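Local coordinates for aldehyde dehydrogenase family protein (PDB 5IUV) that oxidises indole-3-acetaldehyde to the auxin indole-3-acetic acid with NAD+ as cofactor, a step in auxin synthesis by this plant pathogen, at residues A[35-40]-A[49-54]; A[92-97]-A[204-209]; A[110-115]-A[337-342]; A[276-281]-A[312-317]. One frame throughout, in Å; residues are numbered along the deposited sequence.

Contact 1 of 4, residues A[35-40]-A[49-54]; sequences ETFDCI and AKVASC
Phe37 and Val51 lie side by side on one face of a two-stranded antiparallel beta hairpin formed by strands 36-40 and 47-52. Phe37 CG stands between its own backbone N and carbonyl carbon (chi1 64°), and this turns the ring over the partner strand. Val51 CB sits above one ring face in a CH-pi contact, 4.0 Å from the centroid of the Phe37 ring, with its CG1 near CZ at the rim. Ser53 CB meets the same ring at its edge, in the plane. The other branch, Val51 CG2, packs on Cys39 CB, so a single valine serves two residues of the facing strand. Phe37 and Val51 also exchange both bonds of a hydrogen-bonded pair. This apolar face rests on Leu198 and Ile201 of helix 198-210. Tyr223 also meets the Phe37 ring, and the Phe37 side chain comes about 4 Å from that of Glu194, a residue that binds NAD+. On the other face Asp38 and Lys50 run alongside each other; beyond CG the lysine chain is extended until chi4 (-69°), where it bends. Lys50 NZ reaches Asp38 OD1 at 2.8 Å, on the syn side and 21° out of the carboxylate plane.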
loop_
_atom_site.group_PDB
_atom_site.type_symbol
_atom_site.label_atom_id
_atom_site.label_comp_id
_atom_site.label_asym_id
_atom_site.label_seq_id
_atom_site.Cartn_x
_atom_site.Cartn_y
_atom_site.Cartn_z
ATOM N N GLU A 35 -44.926 22.283 0.897
ATOM C CA GLU A 35 -45.588 21.001 1.108
ATOM C C GLU A 35 -44.897 20.140 2.155
ATOM O O GLU A 35 -43.681 20.212 2.339
ATOM C CB GLU A 35 -45.678 20.233 -0.212
ATOM C CG GLU A 35 -46.598 20.901 -1.225
ATOM C CD GLU A 35 -46.754 20.102 -2.503
ATOM O OE1 GLU A 35 -46.315 18.931 -2.533
ATOM O OE2 GLU A 35 -47.318 20.646 -3.479
ATOM N N THR A 36 -45.692 19.321 2.834
ATOM C CA THR A 36 -45.182 18.388 3.831
ATOM C C THR A 36 -45.797 17.002 3.636
ATOM O O THR A 36 -46.800 16.856 2.934
ATOM C CB THR A 36 -45.474 18.873 5.271
ATOM O OG1 THR A 36 -46.891 18.938 5.480
ATOM C CG2 THR A 36 -44.876 20.247 5.516
ATOM N N PHE A 37 -45.194 15.988 4.253
ATOM C CA PHE A 37 -45.837 14.683 4.376
ATOM C C PHE A 37 -45.862 14.275 5.845
ATOM O O PHE A 37 -44.977 14.656 6.618
ATOM C CB PHE A 37 -45.135 13.617 3.518
ATOM C CG PHE A 37 -43.713 13.315 3.928
ATOM C CD1 PHE A 37 -43.442 12.316 4.851
ATOM C CD2 PHE A 37 -42.649 13.995 3.353
ATOM C CE1 PHE A 37 -42.131 12.020 5.224
ATOM C CE2 PHE A 37 -41.334 13.705 3.716
ATOM C CZ PHE A 37 -41.074 12.715 4.649
ATOM N N ASP A 38 -46.883 13.519 6.231
ATOM C CA ASP A 38 -47.008 13.065 7.611
ATOM C C ASP A 38 -45.988 11.983 7.935
ATOM O O ASP A 38 -45.892 10.977 7.236
ATOM C CB ASP A 38 -48.419 12.539 7.883
ATOM C CG ASP A 38 -49.473 13.627 7.834
ATOM O OD1 ASP A 38 -49.116 14.822 7.816
ATOM O OD2 ASP A 38 -50.670 13.276 7.826
ATOM N N CYS A 39 -45.215 12.207 8.992
ATOM C CA CYS A 39 -44.305 11.194 9.501
ATOM C C CYS A 39 -45.022 10.402 10.591
ATOM O O CYS A 39 -45.224 10.903 11.699
ATOM C CB CYS A 39 -43.021 11.836 10.045
ATOM S SG CYS A 39 -41.731 10.671 10.560
ATOM N N ILE A 40 -45.399 9.169 10.263
ATOM C CA ILE A 40 -46.201 8.315 11.143
ATOM C C ILE A 40 -45.365 7.221 11.805
ATOM O O ILE A 40 -44.591 6.541 11.137
ATOM C CB ILE A 40 -47.357 7.651 10.357
ATOM C CG1 ILE A 40 -48.262 8.714 9.734
ATOM C CG2 ILE A 40 -48.157 6.719 11.253
ATOM C CD1 ILE A 40 -48.898 9.634 10.749
ATOM N N ALA A 49 -44.382 14.108 13.154
ATOM C CA ALA A 49 -44.087 15.425 12.609
ATOM C C ALA A 49 -44.617 15.575 11.202
ATOM O O ALA A 49 -44.809 14.587 10.486
ATOM C CB ALA A 49 -42.586 15.684 12.616
ATOM N N LYS A 50 -44.847 16.820 10.805
ATOM C CA LYS A 50 -45.075 17.127 9.406
ATOM C C LYS A 50 -43.719 17.494 8.823
ATOM O O LYS A 50 -43.083 18.457 9.249
ATOM C CB LYS A 50 -46.109 18.242 9.242
ATOM C CG LYS A 50 -47.526 17.814 9.660
ATOM C CD LYS A 50 -48.595 18.790 9.182
ATOM C CE LYS A 50 -49.998 18.291 9.519
ATOM N NZ LYS A 50 -50.403 17.094 8.730
ATOM N N VAL A 51 -43.264 16.689 7.870
ATOM C CA VAL A 51 -41.912 16.792 7.342
ATOM C C VAL A 51 -41.903 17.429 5.957
ATOM O O VAL A 51 -42.746 17.109 5.126
ATOM C CB VAL A 51 -41.253 15.397 7.271
ATOM C CG1 VAL A 51 -39.875 15.463 6.620
ATOM C CG2 VAL A 51 -41.174 14.786 8.663
ATOM N N ALA A 52 -40.944 18.321 5.713
ATOM C CA ALA A 52 -40.829 18.993 4.421
ATOM C C ALA A 52 -40.764 17.983 3.275
ATOM O O ALA A 52 -40.001 17.019 3.327
ATOM C CB ALA A 52 -39.604 19.896 4.401
ATOM N N SER A 53 -41.597 18.185 2.261
ATOM C CA SER A 53 -41.606 17.310 1.096
ATOM C C SER A 53 -40.893 17.997 -0.063
ATOM O O SER A 53 -41.522 18.701 -0.849
ATOM C CB SER A 53 -43.044 16.936 0.704
ATOM O OG SER A 53 -43.054 16.008 -0.365
ATOM N N CYS A 54 -39.578 17.800 -0.158
ATOM C CA CYS A 54 -38.778 18.493 -1.160
ATOM C C CYS A 54 -38.985 17.943 -2.569
ATOM O O CYS A 54 -39.422 16.805 -2.748
ATOM C CB CYS A 54 -37.294 18.422 -0.787
ATOM S SG CYS A 54 -36.951 19.232 0.784
HETATM O O HOH W 1 -45.454 16.529 -1.473
#

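Contact 2 of 4, residues A[92-97]-A[204-209]; sequences GLLEQN and AQLAIE
Two helices of the NAD-binding half of the aldehyde dehydrogenase fold meet here, the C-terminal end of helix 80-96 against helix 198-210; the axes of segments 92-96 and 204-209 approach to 10.0 Å, with N-to-C directions 126° apart. Leu93 and Leu206 face each other at the centre of the contact. Leu93 CD1 reaches in to the backbone of the partner helix, 3.4 Å from Leu206 O, and also touches Glu209 CB. Its other methyl, CD2, lies against the carboxylate end of Glu209, whose extended chain crosses the leucine. Leu206 in turn points its two methyls at the end of helix 80-96: CD1 approaches Leu94 CD1 at 4.2 Å, and CD2 meets the amide of Asn97 tip to tip, 3.6 Å from ND2. That amide is fixed from within its own segment, because Asn97 ND2 donates to Leu93 O at 2.8 Å, with the acceptor near the amide plane. Leu93 O also accepts from Asn97 N, so one residue grips this carbonyl twice. Behind the contact, Leu94 packs on Leu128 of helix 113-134 and on Leu171 and Cys175 of helix 170-183. Two waters bridge the segments: one links Gln96 NE2 to Glu209 OE2, the other Asn97 ND2 to Glu209 OE1. No direct hydrogen bond crosses between the segments, which implies an association through leucine packing, with the polar connections between side chains left to water.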
loop_
_atom_site.group_PDB
_atom_site.type_symbol
_atom_site.label_atom_id
_atom_site.label_comp_id
_atom_site.label_asym_id
_atom_site.label_seq_id
_atom_site.Cartn_x
_atom_site.Cartn_y
_atom_site.Cartn_z
ATOM N N GLY A 92 -18.651 12.630 18.160
ATOM C CA GLY A 92 -18.858 12.892 19.575
ATOM C C GLY A 92 -20.223 13.479 19.904
ATOM O O GLY A 92 -20.793 13.198 20.970
ATOM N N LEU A 93 -20.752 14.300 19.001
ATOM C CA LEU A 93 -22.052 14.919 19.222
ATOM C C LEU A 93 -23.188 13.923 19.001
ATOM O O LEU A 93 -24.253 14.057 19.595
ATOM C CB LEU A 93 -22.232 16.143 18.321
ATOM C CG LEU A 93 -21.417 17.367 18.753
ATOM C CD1 LEU A 93 -21.499 18.479 17.712
ATOM C CD2 LEU A 93 -21.881 17.868 20.115
ATOM N N LEU A 94 -22.969 12.927 18.148
ATOM C CA LEU A 94 -23.934 11.842 18.013
ATOM C C LEU A 94 -24.036 11.083 19.334
ATOM O O LEU A 94 -25.131 10.795 19.821
ATOM C CB LEU A 94 -23.547 10.886 16.876
ATOM C CG LEU A 94 -24.186 11.135 15.508
ATOM C CD1 LEU A 94 -23.861 12.515 14.980
ATOM C CD2 LEU A 94 -23.773 10.056 14.498
ATOM N N GLU A 95 -22.888 10.774 19.921
ATOM C CA GLU A 95 -22.865 10.061 21.191
ATOM C C GLU A 95 -23.472 10.898 22.315
ATOM O O GLU A 95 -24.217 10.385 23.148
ATOM C CB GLU A 95 -21.431 9.654 21.541
ATOM C CG GLU A 95 -20.850 8.660 20.560
ATOM C CD GLU A 95 -19.470 8.185 20.955
ATOM O OE1 GLU A 95 -18.643 9.024 21.379
ATOM O OE2 GLU A 95 -19.213 6.969 20.835
ATOM N N GLN A 96 -23.150 12.186 22.332
ATOM C CA GLN A 96 -23.656 13.095 23.352
ATOM C C GLN A 96 -25.178 13.214 23.279
ATOM O O GLN A 96 -25.837 13.398 24.295
ATOM C CB GLN A 96 -22.995 14.464 23.198
ATOM C CG GLN A 96 -23.463 15.538 24.155
ATOM C CD GLN A 96 -22.753 16.858 23.899
ATOM O OE1 GLN A 96 -21.526 16.900 23.774
ATOM N NE2 GLN A 96 -23.522 17.938 23.793
ATOM N N ASN A 97 -25.730 13.091 22.073
ATOM C CA ASN A 97 -27.176 13.161 21.884
ATOM C C ASN A 97 -27.800 11.802 21.579
ATOM O O ASN A 97 -28.854 11.716 20.939
ATOM C CB ASN A 97 -27.505 14.147 20.767
ATOM C CG ASN A 97 -27.127 15.563 21.125
ATOM O OD1 ASN A 97 -27.863 16.240 21.835
ATOM N ND2 ASN A 97 -25.964 16.017 20.651
ATOM N N ALA A 204 -28.186 17.266 10.902
ATOM C CA ALA A 204 -27.757 18.424 10.104
ATOM C C ALA A 204 -27.290 19.561 11.014
ATOM O O ALA A 204 -26.285 20.222 10.744
ATOM C CB ALA A 204 -28.886 18.902 9.191
ATOM N N GLN A 205 -28.015 19.760 12.109
ATOM C CA GLN A 205 -27.665 20.764 13.107
ATOM C C GLN A 205 -26.389 20.404 13.861
ATOM O O GLN A 205 -25.553 21.266 14.153
ATOM C CB GLN A 205 -28.817 20.940 14.094
ATOM C CG GLN A 205 -28.422 21.618 15.390
ATOM C CD GLN A 205 -28.287 23.114 15.232
ATOM O OE1 GLN A 205 -27.181 23.662 15.268
ATOM N NE2 GLN A 205 -29.421 23.791 15.065
ATOM N N LEU A 206 -26.252 19.126 14.195
ATOM C CA LEU A 206 -25.072 18.658 14.901
ATOM C C LEU A 206 -23.817 18.837 14.049
ATOM O O LEU A 206 -22.745 19.140 14.578
ATOM C CB LEU A 206 -25.233 17.194 15.310
ATOM C CG LEU A 206 -26.370 16.892 16.285
ATOM C CD1 LEU A 206 -26.348 15.413 16.681
ATOM C CD2 LEU A 206 -26.282 17.792 17.521
ATOM N N ALA A 207 -23.951 18.661 12.736
ATOM C CA ALA A 207 -22.815 18.835 11.834
ATOM C C ALA A 207 -22.272 20.262 11.933
ATOM O O ALA A 207 -21.064 20.470 12.044
ATOM C CB ALA A 207 -23.210 18.505 10.401
ATOM N N ILE A 208 -23.172 21.238 11.916
ATOM C CA ILE A 208 -22.786 22.639 12.075
ATOM C C ILE A 208 -22.117 22.880 13.430
ATOM O O ILE A 208 -21.088 23.557 13.521
ATOM C CB ILE A 208 -24.011 23.575 11.927
ATOM C CG1 ILE A 208 -24.546 23.510 10.498
ATOM C CG2 ILE A 208 -23.643 25.014 12.270
ATOM C CD1 ILE A 208 -23.533 23.937 9.443
ATOM N N GLU A 209 -22.691 22.312 14.485
ATOM C CA GLU A 209 -22.126 22.482 15.818
ATOM C C GLU A 209 -20.719 21.870 15.909
ATOM O O GLU A 209 -19.860 22.392 16.610
ATOM C CB GLU A 209 -23.048 21.877 16.884
ATOM C CG GLU A 209 -22.579 22.149 18.306
ATOM C CD GLU A 209 -23.435 21.470 19.361
ATOM O OE1 GLU A 209 -24.499 20.899 19.013
ATOM O OE2 GLU A 209 -23.033 21.511 20.544
HETATM O O HOH W 2 -22.841 20.356 22.759
HETATM O O HOH W 3 -25.649 19.099 20.824
#

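Contact 3 of 4, residues A[110-115]-A[337-342]; sequences GKPISD and PATNVG
Ser114 OG donates to Pro337 O at 2.6 Å, the one direct hydrogen bond between the first turn of helix 113-134 and loop 337-342. The contact ties the start of this helix, in the NAD-binding part, to the loop between helices 312-326 and 347-362, in what is, as in other family members, the catalytic domain. The hydroxyl lies in the carbonyl plane on a lone pair, brought there by a first torsion that sets OG beside its own backbone N (chi1 -76°). Ile113 CG2 rests on Pro337 CA beside this bond. Pro112, just before the helix, sets the CB and CG of its ring against the loop: CB lies 3.4 Å from Thr339 O and CG 3.5 Å from Gly342 N. That amide is bonded to Gln298. At Gly342 the chain comes close enough for its CA to contact Gly110 O at 3.5 Å, and a side chain on this residue would collide with that oxygen. One water accepts from Ser114 N and donates to Thr339 O, while another donates to both Asp115 OD1 and Asn340 O. The loop therefore offers carbonyl oxygens to the start of the helix, one bonded directly by a serine hydroxyl and two through water.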
loop_
_atom_site.group_PDB
_atom_site.type_symbol
_atom_site.label_atom_id
_atom_site.label_comp_id
_atom_site.label_asym_id
_atom_site.label_seq_id
_atom_site.Cartn_x
_atom_site.Cartn_y
_atom_site.Cartn_z
ATOM N N GLY A 110 -39.463 1.998 13.905
ATOM C CA GLY A 110 -39.961 0.885 14.693
ATOM C C GLY A 110 -39.001 -0.117 15.307
ATOM O O GLY A 110 -39.453 -1.074 15.926
ATOM N N LYS A 111 -37.693 0.072 15.161
ATOM C CA LYS A 111 -36.761 -0.910 15.722
ATOM C C LYS A 111 -36.674 -0.745 17.248
ATOM O O LYS A 111 -36.954 0.332 17.770
ATOM C CB LYS A 111 -35.378 -0.794 15.064
ATOM C CG LYS A 111 -34.540 0.372 15.530
ATOM C CD LYS A 111 -33.130 0.265 14.966
ATOM C CE LYS A 111 -33.155 0.202 13.445
ATOM N NZ LYS A 111 -31.868 -0.271 12.895
ATOM N N PRO A 112 -36.320 -1.823 17.970
ATOM C CA PRO A 112 -36.282 -1.760 19.438
ATOM C C PRO A 112 -35.328 -0.687 19.949
ATOM O O PRO A 112 -34.257 -0.504 19.372
ATOM C CB PRO A 112 -35.797 -3.159 19.837
ATOM C CG PRO A 112 -36.178 -4.034 18.684
ATOM C CD PRO A 112 -35.972 -3.168 17.474
ATOM N N ILE A 113 -35.722 0.011 21.009
ATOM C CA ILE A 113 -34.938 1.116 21.550
ATOM C C ILE A 113 -33.545 0.655 21.991
ATOM O O ILE A 113 -32.568 1.393 21.853
ATOM C CB ILE A 113 -35.674 1.804 22.742
ATOM C CG1 ILE A 113 -34.936 3.072 23.173
ATOM C CG2 ILE A 113 -35.874 0.841 23.917
ATOM C CD1 ILE A 113 -34.868 4.132 22.079
ATOM N N SER A 114 -33.451 -0.577 22.487
ATOM C CA SER A 114 -32.169 -1.117 22.919
ATOM C C SER A 114 -31.244 -1.341 21.726
ATOM O O SER A 114 -30.028 -1.199 21.851
ATOM C CB SER A 114 -32.360 -2.414 23.703
ATOM O OG SER A 114 -32.826 -2.136 25.014
ATOM N N ASP A 115 -31.815 -1.686 20.573
ATOM C CA ASP A 115 -31.025 -1.783 19.343
ATOM C C ASP A 115 -30.598 -0.402 18.837
ATOM O O ASP A 115 -29.445 -0.211 18.470
ATOM C CB ASP A 115 -31.798 -2.517 18.244
ATOM C CG ASP A 115 -32.011 -3.995 18.551
ATOM O OD1 ASP A 115 -31.412 -4.513 19.517
ATOM O OD2 ASP A 115 -32.780 -4.641 17.809
ATOM N N PRO A 337 -37.269 -1.601 26.838
ATOM C CA PRO A 337 -35.847 -1.926 26.678
ATOM C C PRO A 337 -35.594 -3.426 26.575
ATOM O O PRO A 337 -34.535 -3.842 26.102
ATOM C CB PRO A 337 -35.207 -1.354 27.952
ATOM C CG PRO A 337 -36.185 -0.345 28.455
ATOM C CD PRO A 337 -37.531 -0.876 28.093
ATOM N N ALA A 338 -36.559 -4.225 27.012
ATOM C CA ALA A 338 -36.412 -5.677 27.006
ATOM C C ALA A 338 -36.770 -6.288 25.645
ATOM O O ALA A 338 -36.402 -7.427 25.352
ATOM C CB ALA A 338 -37.269 -6.294 28.104
ATOM N N THR A 339 -37.479 -5.522 24.820
ATOM C CA THR A 339 -37.907 -5.982 23.501
ATOM C C THR A 339 -36.717 -6.219 22.566
ATOM O O THR A 339 -35.836 -5.360 22.451
ATOM C CB THR A 339 -38.864 -4.963 22.855
ATOM O OG1 THR A 339 -40.032 -4.823 23.671
ATOM C CG2 THR A 339 -39.281 -5.409 21.465
ATOM N N ASN A 340 -36.682 -7.379 21.905
ATOM C CA ASN A 340 -35.583 -7.671 20.981
ATOM C C ASN A 340 -36.019 -7.775 19.517
ATOM O O ASN A 340 -35.180 -7.908 18.626
ATOM C CB ASN A 340 -34.834 -8.949 21.405
ATOM C CG ASN A 340 -35.717 -10.196 21.437
ATOM O OD1 ASN A 340 -36.826 -10.222 20.905
ATOM N ND2 ASN A 340 -35.203 -11.248 22.061
ATOM N N VAL A 341 -37.326 -7.708 19.278
ATOM C CA VAL A 341 -37.876 -7.633 17.921
ATOM C C VAL A 341 -38.940 -6.542 17.886
ATOM O O VAL A 341 -39.879 -6.569 18.676
ATOM C CB VAL A 341 -38.509 -8.969 17.464
ATOM C CG1 VAL A 341 -39.160 -8.809 16.094
ATOM C CG2 VAL A 341 -37.476 -10.085 17.443
ATOM N N GLY A 342 -38.804 -5.586 16.973
ATOM C CA GLY A 342 -39.706 -4.448 16.966
ATOM C C GLY A 342 -40.817 -4.539 15.941
ATOM O O GLY A 342 -41.203 -5.630 15.516
HETATM O O HOH W 4 -35.660 -2.644 23.156
HETATM O O HOH W 5 -32.397 -6.932 19.503
#

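Contact 4 of 4, residues A[276-281]-A[312-317]; sequences VFADAP and RSIKDR
Ile314, near the N-terminal end of helix 312-326, directs its CB at the turn that follows strand 273-276. From CB the side chain divides into two branches. CG2 lies beside the backbone N and packs on Ala278, 3.7 Å from Ala278 CB and equally near Ala278 CA. CG1 takes the position between backbone N and carbonyl carbon (chi1 57°), which carries the longer branch toward Phe277 and Val276; on its way CG1 passes Ala278 CA at 4.1 Å. The tip, CD1, meets two groups, 3.9 Å from Phe277 O and the same distance from Val276 CG1, where the valine and isoleucine side chains cross at about a right angle. The carbonyl that CD1 touches is already in use, since Phe277 O accepts from Ala280 N and closes a type I beta turn from Phe277 to Ala280. Ala278, the second residue of that turn, points its methyl group at the helix and meets Ser313 OG at 3.7 Å as well as the isoleucine. No hydrogen bond joins the two segments, so the contact rests on van der Waals packing around one branched side chain. The backbone N of Ala278 is held instead by the carboxylate of Glu311, at the end of strand 307-311. That strand is the parallel neighbour of 273-276, joined to it through helix 283-295 in a beta-alpha-beta crossover, and leads on to helix 312-326; the contact packs the loop leaving the first strand on the helix following the second. Around it, Leu283 of helix 283-295 covers both Val276 and Ile314, and Trp434 of strand 430-434 backs Val276.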
loop_
_atom_site.group_PDB
_atom_site.type_symbol
_atom_site.label_atom_id
_atom_site.label_comp_id
_atom_site.label_asym_id
_atom_site.label_seq_id
_atom_site.Cartn_x
_atom_site.Cartn_y
_atom_site.Cartn_z
ATOM N N VAL A 276 -24.293 -24.286 6.837
ATOM C CA VAL A 276 -23.899 -24.985 8.048
ATOM C C VAL A 276 -23.514 -26.422 7.727
ATOM O O VAL A 276 -24.360 -27.236 7.349
ATOM C CB VAL A 276 -25.026 -24.970 9.096
ATOM C CG1 VAL A 276 -24.563 -25.629 10.388
ATOM C CG2 VAL A 276 -25.487 -23.538 9.357
ATOM N N PHE A 277 -22.227 -26.721 7.861
ATOM C CA PHE A 277 -21.717 -28.066 7.620
ATOM C C PHE A 277 -21.835 -28.917 8.870
ATOM O O PHE A 277 -21.868 -28.397 9.986
ATOM C CB PHE A 277 -20.259 -28.026 7.166
ATOM C CG PHE A 277 -20.078 -27.616 5.739
ATOM C CD1 PHE A 277 -20.230 -28.537 4.712
ATOM C CD2 PHE A 277 -19.737 -26.312 5.418
ATOM C CE1 PHE A 277 -20.053 -28.161 3.392
ATOM C CE2 PHE A 277 -19.555 -25.932 4.101
ATOM C CZ PHE A 277 -19.716 -26.858 3.087
ATOM N N ALA A 278 -21.884 -30.231 8.671
ATOM C CA ALA A 278 -21.989 -31.181 9.767
ATOM C C ALA A 278 -20.845 -31.019 10.762
ATOM O O ALA A 278 -21.019 -31.269 11.954
ATOM C CB ALA A 278 -22.022 -32.612 9.225
ATOM N N ASP A 279 -19.678 -30.602 10.285
ATOM C CA ASP A 279 -18.527 -30.477 11.178
ATOM C C ASP A 279 -18.300 -29.049 11.683
ATOM O O ASP A 279 -17.173 -28.678 12.001
ATOM C CB ASP A 279 -17.259 -31.001 10.492
ATOM C CG ASP A 279 -16.784 -30.115 9.350
ATOM O OD1 ASP A 279 -17.547 -29.258 8.861
ATOM O OD2 ASP A 279 -15.627 -30.295 8.923
ATOM N N ALA A 280 -19.364 -28.252 11.750
ATOM C CA ALA A 280 -19.299 -26.956 12.428
ATOM C C ALA A 280 -18.762 -27.149 13.842
ATOM O O ALA A 280 -19.140 -28.104 14.519
ATOM C CB ALA A 280 -20.679 -26.289 12.470
ATOM N N PRO A 281 -17.874 -26.249 14.293
ATOM C CA PRO A 281 -17.245 -26.425 15.612
ATOM C C PRO A 281 -18.238 -26.334 16.772
ATOM O O PRO A 281 -18.058 -27.000 17.789
ATOM C CB PRO A 281 -16.224 -25.278 15.678
ATOM C CG PRO A 281 -16.671 -24.290 14.666
ATOM C CD PRO A 281 -17.343 -25.077 13.574
ATOM N N ARG A 312 -27.309 -32.286 5.090
ATOM C CA ARG A 312 -28.492 -33.097 5.367
ATOM C C ARG A 312 -28.342 -33.979 6.613
ATOM O O ARG A 312 -29.301 -34.164 7.355
ATOM C CB ARG A 312 -28.837 -33.957 4.150
ATOM C CG ARG A 312 -30.170 -34.685 4.277
ATOM C CD ARG A 312 -30.724 -35.080 2.919
ATOM N NE ARG A 312 -30.990 -33.913 2.082
ATOM C CZ ARG A 312 -30.386 -33.677 0.921
ATOM N NH1 ARG A 312 -29.495 -34.541 0.453
ATOM N NH2 ARG A 312 -30.683 -32.581 0.226
ATOM N N SER A 313 -27.133 -34.477 6.856
ATOM C CA SER A 313 -26.888 -35.398 7.961
ATOM C C SER A 313 -27.078 -34.778 9.356
ATOM O O SER A 313 -27.183 -35.506 10.340
ATOM C CB SER A 313 -25.476 -35.983 7.850
ATOM O OG SER A 313 -24.495 -34.960 7.846
ATOM N N ILE A 314 -27.113 -33.448 9.453
ATOM C CA ILE A 314 -27.372 -32.806 10.745
ATOM C C ILE A 314 -28.701 -32.051 10.771
ATOM O O ILE A 314 -29.063 -31.448 11.784
ATOM C CB ILE A 314 -26.251 -31.815 11.143
ATOM C CG1 ILE A 314 -26.069 -30.741 10.069
ATOM C CG2 ILE A 314 -24.949 -32.556 11.415
ATOM C CD1 ILE A 314 -25.532 -29.426 10.602
ATOM N N LYS A 315 -29.422 -32.087 9.657
ATOM C CA LYS A 315 -30.650 -31.315 9.504
ATOM C C LYS A 315 -31.696 -31.637 10.577
ATOM O O LYS A 315 -32.287 -30.729 11.167
ATOM C CB LYS A 315 -31.224 -31.548 8.108
ATOM C CG LYS A 315 -32.715 -31.329 7.985
ATOM C CD LYS A 315 -33.063 -29.865 7.910
ATOM C CE LYS A 315 -34.388 -29.681 7.195
ATOM N NZ LYS A 315 -35.497 -30.433 7.849
ATOM N N ASP A 316 -31.914 -32.923 10.841
ATOM C CA ASP A 316 -32.935 -33.334 11.801
ATOM C C ASP A 316 -32.607 -32.905 13.228
ATOM O O ASP A 316 -33.505 -32.667 14.035
ATOM C CB ASP A 316 -33.140 -34.852 11.747
ATOM C CG ASP A 316 -33.888 -35.296 10.505
ATOM O OD1 ASP A 316 -34.596 -34.460 9.906
ATOM O OD2 ASP A 316 -33.774 -36.483 10.132
ATOM N N ARG A 317 -31.322 -32.816 13.540
ATOM C CA ARG A 317 -30.897 -32.356 14.854
ATOM C C ARG A 317 -30.846 -30.827 14.913
ATOM O O ARG A 317 -31.180 -30.229 15.932
ATOM C CB ARG A 317 -29.525 -32.943 15.214
ATOM C CG ARG A 317 -28.998 -32.485 16.564
ATOM C CD ARG A 317 -27.490 -32.668 16.690
ATOM N NE ARG A 317 -26.963 -31.916 17.829
ATOM C CZ ARG A 317 -25.670 -31.766 18.097
ATOM N NH1 ARG A 317 -24.758 -32.319 17.309
ATOM N NH2 ARG A 317 -25.290 -31.058 19.153
#

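In the fold
From the N terminus, contact 1 closes the shortest loop, a hairpin with eight residues between the two segments, and is complete before the others begin. Contact 2 then opens on helix 80-96 and closes at helix 198-210, which also packs against the hairpin of contact 1. Contact 3 opens at 110-115, within that span, and closes only at 337-342, tying helix 113-134 to the loop before helix 347-362, so contacts 2 and 3 cross along the chain. The long loop of contact 3 encloses contact 4, which joins the loop after strand 273-276 to the helix after its parallel neighbour, strand 307-311. Contacts 1 and 4 lie on opposite sides of the chain's centre, about 50 Å between centres.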